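Local atomic coordinates of ketosynthase (Streptomyces sp. MSC090213JE08, PDB entry 6KXD), a protein that probably serves as the chain length factor that pairs with a ketosynthase in the highly reducing type II polyketide synthase for ishigamide. Residues 23-28 and 340-345; 29-34 and 322-327; 215-220 and 224-229; 302-307 and 314-319. All coordinates share one frame; numbering follows the deposited sequence.

Contact 1 (23-28 and 340-345); sequences TGWSAV and VLAAAE
Strand-on-helix packing joins Trp-25 of strand 20-29 to Leu-341 and Ala-342 of helix 332-344. The indole makes nearly the whole contact from the strand side. The helix offers a leucine branch and a small alanine.

Leu-341 CD1 sits over one face of the five-membered ring. Leu-341 CD1 lies 4.0 Å from the centroid of the Trp-25 five-membered ring, 28° off the normal: a CH-pi contact. The closest pair is Trp-25 CD1 and Leu-341 CD1, at 3.6 Å. Leu-341 CB follows over the same ring system nearer its rim, 3.8 Å from Trp-25 NE1. The two side chains pass each other in opposite directions. Trp-25 CG stands between the backbone N and the carbonyl carbon (chi1 63°), and this swings the indole out from the strand to the helix.

The pair belongs to the interior of the thiolase fold shared by the beta-ketoacyl synthases. Helix 332-344 is probably one of the buried helices between the sheets, and strand 20-29 belongs to the N-terminal half. The six-membered ring reaches further along the helix: Trp-25 CZ2 is 4.2 Å from Ala-342 CB. An alanine at Trp-25 would probably open a gap beside the helix and leave Leu-341 CD1 without the ring face it rests on.

Phe-236 of strand 229-240 touches both Trp-25 and Leu-341. Ala-39 of helix 35-44 packs on Trp-25 and Ala-342. From that helix Arg-43 bonds to Ala-342 O and forms a salt bridge with Glu-345.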
loop_
_atom_site.group_PDB
_atom_site.type_symbol
_atom_site.label_atom_id
_atom_site.label_comp_id
_atom_site.label_asym_id
_atom_site.label_seq_id
_atom_site.Cartn_x
_atom_site.Cartn_y
_atom_site.Cartn_z
ATOM N N THR B 23 -8.978 8.406 -19.684
ATOM C CA THR B 23 -8.784 8.627 -21.145
ATOM C C THR B 23 -8.305 7.364 -21.830
ATOM O O THR B 23 -8.117 7.353 -23.053
ATOM C CB THR B 23 -7.822 9.793 -21.376
ATOM O OG1 THR B 23 -6.573 9.329 -20.867
ATOM C CG2 THR B 23 -8.281 11.046 -20.674
ATOM N N GLY B 24 -8.213 6.264 -21.077
ATOM C CA GLY B 24 -7.802 5.029 -21.647
ATOM C C GLY B 24 -7.884 3.919 -20.609
ATOM O O GLY B 24 -7.879 4.210 -19.426
ATOM N N TRP B 25 -7.938 2.696 -21.098
ATOM C CA TRP B 25 -7.951 1.555 -20.229
ATOM C C TRP B 25 -7.431 0.337 -20.939
ATOM O O TRP B 25 -7.337 0.270 -22.171
ATOM C CB TRP B 25 -9.336 1.305 -19.674
ATOM C CG TRP B 25 -10.389 0.974 -20.668
ATOM C CD1 TRP B 25 -11.070 1.827 -21.488
ATOM C CD2 TRP B 25 -10.885 -0.339 -20.947
ATOM N NE1 TRP B 25 -11.986 1.139 -22.227
ATOM C CE2 TRP B 25 -11.891 -0.191 -21.932
ATOM C CE3 TRP B 25 -10.606 -1.611 -20.444
ATOM C CZ2 TRP B 25 -12.591 -1.282 -22.438
ATOM C CZ3 TRP B 25 -11.291 -2.692 -20.955
ATOM C CH2 TRP B 25 -12.275 -2.521 -21.936
ATOM N N SER B 26 -7.097 -0.637 -20.103
ATOM C CA SER B 26 -6.604 -1.852 -20.541
ATOM C C SER B 26 -7.006 -2.911 -19.537
ATOM O O SER B 26 -7.296 -2.596 -18.381
ATOM C CB SER B 26 -5.116 -1.797 -20.695
ATOM O OG SER B 26 -4.691 -2.938 -21.429
ATOM N N ALA B 27 -7.002 -4.141 -19.997
ATOM C CA ALA B 27 -7.339 -5.247 -19.160
ATOM C C ALA B 27 -6.720 -6.520 -19.705
ATOM O O ALA B 27 -6.620 -6.747 -20.901
ATOM C CB ALA B 27 -8.827 -5.419 -19.043
ATOM N N VAL B 28 -6.326 -7.363 -18.766
ATOM C CA VAL B 28 -5.975 -8.691 -19.032
ATOM C C VAL B 28 -6.842 -9.453 -18.051
ATOM O O VAL B 28 -6.832 -9.157 -16.865
ATOM C CB VAL B 28 -4.481 -8.971 -18.782
ATOM C CG1 VAL B 28 -4.163 -10.436 -18.995
ATOM C CG2 VAL B 28 -3.578 -8.083 -19.623
ATOM N N VAL B 340 -17.981 -0.984 -17.268
ATOM C CA VAL B 340 -18.746 0.211 -17.539
ATOM C C VAL B 340 -18.244 0.875 -18.823
ATOM O O VAL B 340 -19.060 1.236 -19.692
ATOM C CB VAL B 340 -18.750 1.204 -16.369
ATOM C CG1 VAL B 340 -19.341 2.530 -16.791
ATOM C CG2 VAL B 340 -19.481 0.661 -15.153
ATOM N N LEU B 341 -16.919 0.999 -18.975
ATOM C CA LEU B 341 -16.384 1.663 -20.120
ATOM C C LEU B 341 -16.659 0.840 -21.393
ATOM O O LEU B 341 -16.952 1.432 -22.454
ATOM C CB LEU B 341 -14.879 1.866 -19.943
ATOM C CG LEU B 341 -14.478 2.711 -18.736
ATOM C CD1 LEU B 341 -12.962 2.806 -18.603
ATOM C CD2 LEU B 341 -15.074 4.074 -18.834
ATOM N N ALA B 342 -16.560 -0.488 -21.277
ATOM C CA ALA B 342 -16.828 -1.421 -22.350
ATOM C C ALA B 342 -18.294 -1.330 -22.811
ATOM O O ALA B 342 -18.575 -1.333 -24.034
ATOM C CB ALA B 342 -16.480 -2.819 -21.930
ATOM N N ALA B 343 -19.217 -1.321 -21.846
ATOM C CA ALA B 343 -20.659 -1.170 -22.075
ATOM C C ALA B 343 -20.946 0.170 -22.756
ATOM O O ALA B 343 -21.831 0.267 -23.650
ATOM C CB ALA B 343 -21.399 -1.235 -20.776
ATOM N N ALA B 344 -20.219 1.206 -22.321
ATOM C CA ALA B 344 -20.420 2.546 -22.798
ATOM C C ALA B 344 -19.856 2.722 -24.220
ATOM O O ALA B 344 -20.465 3.398 -24.998
ATOM C CB ALA B 344 -19.839 3.561 -21.847
ATOM N N GLU B 345 -18.658 2.185 -24.500
ATOM C CA GLU B 345 -17.974 2.393 -25.758
ATOM C C GLU B 345 -18.868 1.824 -26.880
ATOM O O GLU B 345 -19.517 0.761 -26.726
ATOM C CB GLU B 345 -16.588 1.721 -25.768
ATOM C CG GLU B 345 -15.892 1.662 -27.130
ATOM C CD GLU B 345 -15.178 0.334 -27.410
ATOM O OE1 GLU B 345 -14.302 -0.054 -26.589
ATOM O OE2 GLU B 345 -15.546 -0.358 -28.411
#

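Contact 2 (29-34 and 322-327)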
loop_
_atom_site.group_PDB
_atom_site.type_symbol
_atom_site.label_atom_id
_atom_site.label_comp_id
_atom_site.label_asym_id
_atom_site.label_seq_id
_atom_site.Cartn_x
_atom_site.Cartn_y
_atom_site.Cartn_z
ATOM N N SER B 29 -7.662 -10.333 -18.569
ATOM C CA SER B 29 -8.755 -10.807 -17.783
ATOM C C SER B 29 -9.139 -12.217 -18.207
ATOM O O SER B 29 -8.603 -12.757 -19.174
ATOM C CB SER B 29 -9.919 -9.861 -17.963
ATOM O OG SER B 29 -10.546 -10.142 -19.203
ATOM N N PRO B 30 -10.095 -12.864 -17.504
ATOM C CA PRO B 30 -10.548 -14.184 -17.930
ATOM C C PRO B 30 -11.206 -14.191 -19.318
ATOM O O PRO B 30 -11.364 -15.259 -19.849
ATOM C CB PRO B 30 -11.541 -14.605 -16.837
ATOM C CG PRO B 30 -11.092 -13.782 -15.633
ATOM C CD PRO B 30 -10.674 -12.456 -16.215
ATOM N N TYR B 31 -11.488 -13.004 -19.885
ATOM C CA TYR B 31 -11.930 -12.842 -21.253
ATOM C C TYR B 31 -10.786 -12.929 -22.248
ATOM O O TYR B 31 -11.053 -13.172 -23.395
ATOM C CB TYR B 31 -12.634 -11.511 -21.450
ATOM C CG TYR B 31 -13.986 -11.496 -20.791
ATOM C CD1 TYR B 31 -14.840 -12.573 -20.969
ATOM C CD2 TYR B 31 -14.424 -10.429 -20.032
ATOM C CE1 TYR B 31 -16.090 -12.600 -20.385
ATOM C CE2 TYR B 31 -15.687 -10.434 -19.451
ATOM C CZ TYR B 31 -16.519 -11.531 -19.628
ATOM O OH TYR B 31 -17.768 -11.625 -19.072
ATOM N N GLY B 32 -9.549 -12.720 -21.792
ATOM C CA GLY B 32 -8.416 -12.798 -22.660
ATOM C C GLY B 32 -7.453 -11.673 -22.408
ATOM O O GLY B 32 -7.539 -10.957 -21.415
ATOM N N ILE B 33 -6.510 -11.504 -23.326
ATOM C CA ILE B 33 -5.573 -10.454 -23.186
ATOM C C ILE B 33 -6.040 -9.238 -23.968
ATOM O O ILE B 33 -6.136 -9.277 -25.171
ATOM C CB ILE B 33 -4.195 -10.914 -23.661
ATOM C CG1 ILE B 33 -3.762 -12.163 -22.904
ATOM C CG2 ILE B 33 -3.221 -9.757 -23.525
ATOM C CD1 ILE B 33 -2.473 -12.750 -23.370
ATOM N N GLY B 34 -6.214 -8.119 -23.282
ATOM C CA GLY B 34 -6.412 -6.899 -23.925
ATOM C C GLY B 34 -7.789 -6.377 -23.678
ATOM O O GLY B 34 -8.693 -7.167 -23.353
ATOM N N MET B 322 -20.555 -9.283 -12.807
ATOM C CA MET B 322 -19.127 -9.544 -12.611
ATOM C C MET B 322 -18.911 -11.003 -12.210
ATOM O O MET B 322 -17.817 -11.501 -12.376
ATOM C CB MET B 322 -18.532 -8.653 -11.519
ATOM C CG MET B 322 -18.451 -7.201 -11.913
ATOM S SD MET B 322 -17.393 -6.968 -13.363
ATOM C CE MET B 322 -18.603 -6.753 -14.660
ATOM N N GLU B 323 -19.954 -11.702 -11.740
ATOM C CA GLU B 323 -19.863 -13.166 -11.443
ATOM C C GLU B 323 -19.343 -13.973 -12.637
ATOM O O GLU B 323 -18.764 -14.989 -12.450
ATOM C CB GLU B 323 -21.227 -13.755 -11.071
ATOM C CG GLU B 323 -21.534 -13.652 -9.602
ATOM C CD GLU B 323 -22.970 -14.006 -9.259
ATOM O OE1 GLU B 323 -23.349 -13.810 -8.087
ATOM O OE2 GLU B 323 -23.702 -14.458 -10.171
ATOM N N LEU B 324 -19.511 -13.495 -13.867
ATOM C CA LEU B 324 -19.068 -14.236 -15.029
ATOM C C LEU B 324 -17.533 -14.393 -15.042
ATOM O O LEU B 324 -17.028 -15.271 -15.731
ATOM C CB LEU B 324 -19.528 -13.480 -16.276
ATOM C CG LEU B 324 -21.039 -13.468 -16.523
ATOM C CD1 LEU B 324 -21.411 -12.369 -17.512
ATOM C CD2 LEU B 324 -21.510 -14.818 -17.046
ATOM N N LEU B 325 -16.821 -13.518 -14.321
ATOM C CA LEU B 325 -15.328 -13.540 -14.227
ATOM C C LEU B 325 -14.814 -14.296 -13.001
ATOM O O LEU B 325 -13.586 -14.371 -12.789
ATOM C CB LEU B 325 -14.817 -12.108 -14.163
ATOM C CG LEU B 325 -15.149 -11.230 -15.361
ATOM C CD1 LEU B 325 -14.488 -9.867 -15.190
ATOM C CD2 LEU B 325 -14.727 -11.896 -16.650
ATOM N N GLY B 326 -15.697 -14.851 -12.185
ATOM C CA GLY B 326 -15.323 -15.311 -10.897
ATOM C C GLY B 326 -15.027 -14.150 -9.973
ATOM O O GLY B 326 -15.210 -12.974 -10.335
ATOM N N ASP B 327 -14.588 -14.495 -8.768
ATOM C CA ASP B 327 -14.157 -13.553 -7.789
ATOM C C ASP B 327 -12.750 -13.142 -8.196
ATOM O O ASP B 327 -11.842 -13.963 -8.058
ATOM C CB ASP B 327 -14.180 -14.129 -6.368
ATOM C CG ASP B 327 -13.765 -13.138 -5.290
ATOM O OD1 ASP B 327 -13.484 -11.968 -5.628
ATOM O OD2 ASP B 327 -13.738 -13.522 -4.123
#
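Tyr-31 and Leu-325 meet at about a right angle, with one leucine methyl pressed on the ring. Leu-325 CD2 stands over one face of the Tyr-31 ring, 3.6 Å from its centroid and 25° off the normal. This CH-pi contact is shifted toward the rim, where Leu-325 CD2 comes within 3.3 Å of Tyr-31 CE2. The packing at this point is tight. With CG beside its backbone N (chi1 -72°), the tyrosine reaches across to the 3-10 segment 322-325, although its CB does not head there.

The same methyl also serves Pro-30. Leu-325 CD2 is 4.1 Å from Pro-30 CD, and these two side chains again lie roughly perpendicular. Pro-30 CG comes 3.8 Å from Leu-325 O, a buried carbonyl oxygen for which the model has no polar partner. At the far end of the ring, Leu-324 CB lies 3.8 Å from Tyr-31 OH. That hydroxyl is hydrogen-bonded to Ala-46 O.

A type I beta turn from Ser-29 to Gly-32 presents Pro-30 and Tyr-31. Within it Ser-29 OG accepts from Tyr-31 N at 3.1 Å, an ST turn. Gly-326 and Asp-327, which follow the leucines, probably occupy the place of the Gly-His of the catalytic loop in active ketosynthases.

Two helices pack on this contact. Phe-335 of helix 332-344 and Phe-38 of helix 35-44 both touch Leu-325 and Ser-29. Val-42 of helix 35-44 packs on Tyr-31, and the turn itself links strand 20-29 to strand 32-33.

Contact 3 (215-220 and 224-229)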
loop_
_atom_site.group_PDB
_atom_site.type_symbol
_atom_site.label_atom_id
_atom_site.label_comp_id
_atom_site.label_asym_id
_atom_site.label_seq_id
_atom_site.Cartn_x
_atom_site.Cartn_y
_atom_site.Cartn_z
ATOM N N PHE B 215 -5.987 -20.506 0.108
ATOM C CA PHE B 215 -6.184 -19.602 1.220
ATOM C C PHE B 215 -7.615 -19.082 1.231
ATOM O O PHE B 215 -8.208 -18.926 2.307
ATOM C CB PHE B 215 -5.206 -18.436 1.189
ATOM C CG PHE B 215 -3.807 -18.782 1.622
ATOM C CD1 PHE B 215 -3.521 -19.976 2.258
ATOM C CD2 PHE B 215 -2.767 -17.896 1.391
ATOM C CE1 PHE B 215 -2.226 -20.279 2.653
ATOM C CE2 PHE B 215 -1.476 -18.204 1.794
ATOM C CZ PHE B 215 -1.217 -19.384 2.448
ATOM N N GLU B 216 -8.134 -18.780 0.045
ATOM C CA GLU B 216 -9.507 -18.308 -0.094
ATOM C C GLU B 216 -10.468 -19.358 0.451
ATOM O O GLU B 216 -11.433 -19.026 1.121
ATOM C CB GLU B 216 -9.853 -18.056 -1.560
ATOM C CG GLU B 216 -9.369 -16.698 -2.031
ATOM C CD GLU B 216 -9.943 -15.538 -1.237
ATOM O OE1 GLU B 216 -11.183 -15.347 -1.276
ATOM O OE2 GLU B 216 -9.156 -14.869 -0.549
ATOM N N HIS B 217 -10.254 -20.601 0.023
ATOM C CA HIS B 217 -11.089 -21.733 0.455
ATOM C C HIS B 217 -11.058 -21.842 1.986
ATOM O O HIS B 217 -12.100 -21.977 2.618
ATOM C CB HIS B 217 -10.643 -23.023 -0.239
ATOM C CG HIS B 217 -11.126 -24.271 0.430
ATOM N ND1 HIS B 217 -12.396 -24.776 0.217
ATOM C CD2 HIS B 217 -10.512 -25.124 1.282
ATOM C CE1 HIS B 217 -12.552 -25.877 0.926
ATOM N NE2 HIS B 217 -11.415 -26.100 1.605
ATOM N N THR B 218 -9.862 -21.734 2.568
ATOM C CA THR B 218 -9.682 -21.797 3.990
ATOM C C THR B 218 -10.477 -20.676 4.668
ATOM O O THR B 218 -11.123 -20.922 5.666
ATOM C CB THR B 218 -8.207 -21.706 4.389
ATOM O OG1 THR B 218 -7.440 -22.635 3.629
ATOM C CG2 THR B 218 -7.964 -21.963 5.855
ATOM N N ALA B 219 -10.393 -19.450 4.115
ATOM C CA ALA B 219 -10.997 -18.253 4.694
ATOM C C ALA B 219 -12.528 -18.262 4.549
ATOM O O ALA B 219 -13.207 -17.536 5.284
ATOM C CB ALA B 219 -10.413 -16.999 4.071
ATOM N N THR B 220 -13.056 -19.036 3.603
ATOM C CA THR B 220 -14.490 -19.056 3.348
ATOM C C THR B 220 -15.224 -19.387 4.652
ATOM O O THR B 220 -14.752 -20.199 5.428
ATOM C CB THR B 220 -14.850 -20.050 2.234
ATOM O OG1 THR B 220 -14.250 -19.606 1.017
ATOM C CG2 THR B 220 -16.336 -20.169 2.012
ATOM N N ASP B 224 -19.485 -23.182 3.057
ATOM C CA ASP B 224 -19.706 -22.577 1.732
ATOM C C ASP B 224 -18.805 -23.252 0.701
ATOM O O ASP B 224 -17.686 -23.652 1.016
ATOM C CB ASP B 224 -19.449 -21.067 1.737
ATOM C CG ASP B 224 -20.512 -20.248 2.447
ATOM O OD1 ASP B 224 -21.148 -20.793 3.360
ATOM O OD2 ASP B 224 -20.684 -19.070 2.081
ATOM N N PRO B 225 -19.244 -23.354 -0.575
ATOM C CA PRO B 225 -18.460 -24.042 -1.599
ATOM C C PRO B 225 -17.222 -23.200 -1.943
ATOM O O PRO B 225 -17.186 -21.987 -1.689
ATOM C CB PRO B 225 -19.419 -24.165 -2.793
ATOM C CG PRO B 225 -20.337 -22.966 -2.628
ATOM C CD PRO B 225 -20.466 -22.748 -1.129
ATOM N N ALA B 226 -16.199 -23.878 -2.452
ATOM C CA ALA B 226 -14.979 -23.229 -2.838
ATOM C C ALA B 226 -15.345 -22.211 -3.913
ATOM O O ALA B 226 -16.034 -22.549 -4.868
ATOM C CB ALA B 226 -13.969 -24.246 -3.314
ATOM N N PRO B 227 -14.963 -20.923 -3.752
ATOM C CA PRO B 227 -15.393 -19.892 -4.696
ATOM C C PRO B 227 -14.817 -20.099 -6.110
ATOM O O PRO B 227 -13.722 -20.655 -6.297
ATOM C CB PRO B 227 -14.901 -18.595 -4.035
ATOM C CG PRO B 227 -13.727 -19.030 -3.195
ATOM C CD PRO B 227 -14.104 -20.401 -2.676
ATOM N N LEU B 228 -15.577 -19.659 -7.102
ATOM C CA LEU B 228 -15.059 -19.499 -8.436
ATOM C C LEU B 228 -14.099 -18.295 -8.428
ATOM O O LEU B 228 -14.531 -17.169 -8.178
ATOM C CB LEU B 228 -16.202 -19.250 -9.413
ATOM C CG LEU B 228 -15.759 -19.207 -10.867
ATOM C CD1 LEU B 228 -14.902 -20.424 -11.202
ATOM C CD2 LEU B 228 -16.937 -19.073 -11.822
ATOM N N LEU B 229 -12.821 -18.544 -8.699
ATOM C CA LEU B 229 -11.812 -17.475 -8.603
ATOM C C LEU B 229 -11.374 -17.096 -10.015
ATOM O O LEU B 229 -11.173 -17.948 -10.863
ATOM C CB LEU B 229 -10.621 -17.965 -7.783
ATOM C CG LEU B 229 -10.914 -18.184 -6.300
ATOM C CD1 LEU B 229 -9.735 -18.831 -5.599
ATOM C CD2 LEU B 229 -11.281 -16.858 -5.631
#
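Thr-220 meets Asp-224 and Pro-227 where the chain leaves helix 210-219 and doubles back along it. The returning loop leads into strand 229-240 of the thiolase fold. This end of the helix also borders the ketosynthase subunit.

Packing is tightest at Thr-220. Thr-220 CG2 is 3.3 Å from Asp-224 CB. On its other branch Thr-220 OG1 lies 3.8 Å from Pro-227 CD, the two side chains passing in opposite directions. Thr-220 OG1 turns back to the helix and donates to Glu-216 O at 2.9 Å. It approaches tilted 34° out of the carbonyl plane. The torsion that sets this is chi1 -64°, which keeps OG1 beside the backbone N and sends CG2 toward the loop. With a glycine in its place, Glu-216 O would probably lose its hydroxyl donor, and Asp-224 CB would be left without its close methyl neighbour.

The rest is looser. Glu-216 lends only its aliphatic part: Glu-216 CG is 4.1 Å from Leu-229 CD2, and Glu-216 CB is 4.3 Å from Pro-227 CG. Its carboxylate is engaged elsewhere, in a salt bridge with Arg-362. Pro-225 is on the solvent side. Its CB points away from the helix, and the residue adds little.

Arg-141 of the ketosynthase subunit donates to Ala-219 O and Thr-220 O. His-217 reaches the same subunit, its NE2 bonded to Glu-133 there. The other ring nitrogen, His-217 ND1, is buried without a polar partner in the model, 3.9 Å from Ala-226 CB.

Contact 4 (302-307 and 314-319). With ACT (acetate ion), chain E.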
loop_
_atom_site.group_PDB
_atom_site.type_symbol
_atom_site.label_atom_id
_atom_site.label_comp_id
_atom_site.label_asym_id
_atom_site.label_seq_id
_atom_site.Cartn_x
_atom_site.Cartn_y
_atom_site.Cartn_z
ATOM N N ALA B 302 -25.571 -8.722 0.182
ATOM C CA ALA B 302 -26.081 -7.564 0.804
ATOM C C ALA B 302 -25.836 -6.361 -0.118
ATOM O O ALA B 302 -26.669 -5.475 -0.230
ATOM C CB ALA B 302 -25.433 -7.368 2.156
ATOM N N GLU B 303 -24.660 -6.332 -0.758
ATOM C CA GLU B 303 -24.312 -5.256 -1.666
ATOM C C GLU B 303 -25.294 -5.214 -2.826
ATOM O O GLU B 303 -25.804 -4.117 -3.165
ATOM C CB GLU B 303 -22.891 -5.463 -2.185
ATOM C CG GLU B 303 -22.540 -4.542 -3.328
ATOM C CD GLU B 303 -21.274 -5.026 -4.041
ATOM O OE1 GLU B 303 -21.022 -6.253 -4.054
ATOM O OE2 GLU B 303 -20.525 -4.183 -4.504
ATOM N N HIS B 304 -25.569 -6.390 -3.406
ATOM C CA HIS B 304 -26.479 -6.517 -4.482
ATOM C C HIS B 304 -27.871 -6.044 -4.036
ATOM O O HIS B 304 -28.508 -5.291 -4.765
ATOM C CB HIS B 304 -26.541 -7.935 -5.048
ATOM C CG HIS B 304 -27.464 -7.990 -6.219
ATOM N ND1 HIS B 304 -27.043 -7.671 -7.506
ATOM C CD2 HIS B 304 -28.794 -8.216 -6.298
ATOM C CE1 HIS B 304 -28.064 -7.760 -8.335
ATOM N NE2 HIS B 304 -29.151 -8.083 -7.613
ATOM N N GLU B 305 -28.330 -6.503 -2.877
ATOM C CA GLU B 305 -29.678 -6.080 -2.375
ATOM C C GLU B 305 -29.719 -4.560 -2.172
ATOM O O GLU B 305 -30.701 -3.901 -2.487
ATOM C CB GLU B 305 -30.061 -6.816 -1.085
ATOM C CG GLU B 305 -30.409 -8.278 -1.303
ATOM C CD GLU B 305 -31.395 -8.515 -2.446
ATOM O OE1 GLU B 305 -30.944 -8.856 -3.575
ATOM O OE2 GLU B 305 -32.610 -8.329 -2.216
ATOM N N ALA B 306 -28.653 -3.999 -1.611
ATOM C CA ALA B 306 -28.562 -2.565 -1.323
ATOM C C ALA B 306 -28.659 -1.761 -2.626
ATOM O O ALA B 306 -29.359 -0.772 -2.680
ATOM C CB ALA B 306 -27.306 -2.244 -0.565
ATOM N N LEU B 307 -27.910 -2.149 -3.662
ATOM C CA LEU B 307 -27.919 -1.420 -4.908
ATOM C C LEU B 307 -29.229 -1.623 -5.670
ATOM O O LEU B 307 -29.688 -0.719 -6.329
ATOM C CB LEU B 307 -26.740 -1.878 -5.781
ATOM C CG LEU B 307 -25.421 -1.287 -5.333
ATOM C CD1 LEU B 307 -24.283 -1.945 -6.088
ATOM C CD2 LEU B 307 -25.412 0.225 -5.535
ATOM N N ASP B 314 -32.986 -0.800 -14.121
ATOM C CA ASP B 314 -32.393 -0.867 -15.444
ATOM C C ASP B 314 -30.883 -0.614 -15.368
ATOM O O ASP B 314 -30.130 -1.124 -16.246
ATOM C CB ASP B 314 -33.005 0.146 -16.407
ATOM C CG ASP B 314 -34.311 -0.259 -17.046
ATOM O OD1 ASP B 314 -34.761 -1.402 -16.847
ATOM O OD2 ASP B 314 -34.803 0.557 -17.808
ATOM N N ALA B 315 -30.414 0.103 -14.349
ATOM C CA ALA B 315 -28.965 0.309 -14.191
ATOM C C ALA B 315 -28.241 -1.009 -13.855
ATOM O O ALA B 315 -27.039 -1.143 -14.124
ATOM C CB ALA B 315 -28.687 1.374 -13.165
ATOM N N LEU B 316 -28.942 -1.990 -13.289
ATOM C CA LEU B 316 -28.292 -3.232 -12.922
ATOM C C LEU B 316 -28.285 -4.240 -14.076
ATOM O O LEU B 316 -27.459 -5.152 -14.076
ATOM C CB LEU B 316 -28.977 -3.827 -11.688
ATOM C CG LEU B 316 -28.687 -3.123 -10.369
ATOM C CD1 LEU B 316 -29.601 -3.659 -9.295
ATOM C CD2 LEU B 316 -27.253 -3.293 -9.923
ATOM N N SER B 317 -29.196 -4.092 -15.034
ATOM C CA SER B 317 -29.290 -4.962 -16.203
ATOM C C SER B 317 -28.433 -4.436 -17.347
ATOM O O SER B 317 -28.439 -5.007 -18.397
ATOM C CB SER B 317 -30.700 -5.066 -16.696
ATOM O OG SER B 317 -31.563 -4.467 -15.779
ATOM N N ARG B 318 -27.838 -3.270 -17.158
ATOM C CA ARG B 318 -27.136 -2.603 -18.215
ATOM C C ARG B 318 -25.802 -3.309 -18.502
ATOM O O ARG B 318 -25.335 -3.312 -19.607
ATOM C CB ARG B 318 -26.897 -1.145 -17.814
ATOM C CG ARG B 318 -26.628 -0.236 -19.000
ATOM C CD ARG B 318 -27.918 0.214 -19.637
ATOM N NE ARG B 318 -28.575 1.141 -18.749
ATOM C CZ ARG B 318 -29.835 1.531 -18.862
ATOM N NH1 ARG B 318 -30.538 1.206 -19.933
ATOM N NH2 ARG B 318 -30.383 2.252 -17.898
ATOM N N VAL B 319 -25.183 -3.870 -17.472
ATOM C CA VAL B 319 -23.887 -4.485 -17.591
ATOM C C VAL B 319 -24.038 -5.895 -17.061
ATOM O O VAL B 319 -24.609 -6.053 -15.995
ATOM C CB VAL B 319 -22.843 -3.722 -16.759
ATOM C CG1 VAL B 319 -21.472 -4.374 -16.808
ATOM C CG2 VAL B 319 -22.776 -2.270 -17.175
HETATM C C ACT E . -33.806 3.331 -19.877
HETATM O O ACT E . -34.827 2.784 -20.338
HETATM O OXT ACT E . -33.317 2.902 -18.812
HETATM C CH3 ACT E . -33.201 4.526 -20.546
#
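Leu-316 holds its CG beside the backbone N (chi1 -74°), and this carries both methyls to the end of segment 302-307. His-304 has CG opposite its own N (chi1 -177°), which brings the imidazole up beside the leucine. The contact is light. Leu-316 CD1 lies 4.2 Å from Leu-307 C, so it rests on backbone as much as on side chain. The other branch, Leu-316 CD2, is 4.4 Å from Leu-307 CB. His-304 CE1 adds a margin contact to Leu-316 CD1 at 4.5 Å, and the methyl approaches the ring obliquely.

These residues lie in the C-terminal half of the thiolase fold. Helix 298-310 ends, and the short, weakly bonded helix 313-316 follows after a brief loop. Leu-307 packs on Leu-356 and Cys-358 of strand 354-360, while Leu-316 touches Ala-290 of strand 287-291. Pro-292 touches both leucines.

The outer side is polar. Arg-318 is bent at chi2 and chi3, and the edge of its guanidinium meets an acetate ion, probably from the crystallisation liquor. Arg-318 NH2 donates to acetate OXT at 3.1 Å in a fairly straight bond (160°). Arg-318 NH1 adds a weak bond to the same oxygen at 3.4 Å. Trp-288 holds the arginine through a cation-pi contact and a bond from NE to its carbonyl oxygen.

Contact 1 is wholly buried, contacts 2 and 4 partly so, and contact 3 lies at the surface. Contacts 1 and 2 lie on strand 20-29 and on the turn that leads from it to its antiparallel neighbour, strand 32-33. Ala-27 O and Gly-34 N join them by a probable hydrogen bond. Both use a leucine methyl over an aromatic face, whereas contact 4 is a thinner aliphatic touch with an arginine outside it that meets an acetate, probably from crystallisation. Contact 3 mixes aliphatic packing with polar groups that look to the other subunit. It meets contact 2 where Asp-327 N probably bonds to Leu-228 O. Contact 4 reaches contact 1 through Val-319 and Ala-343.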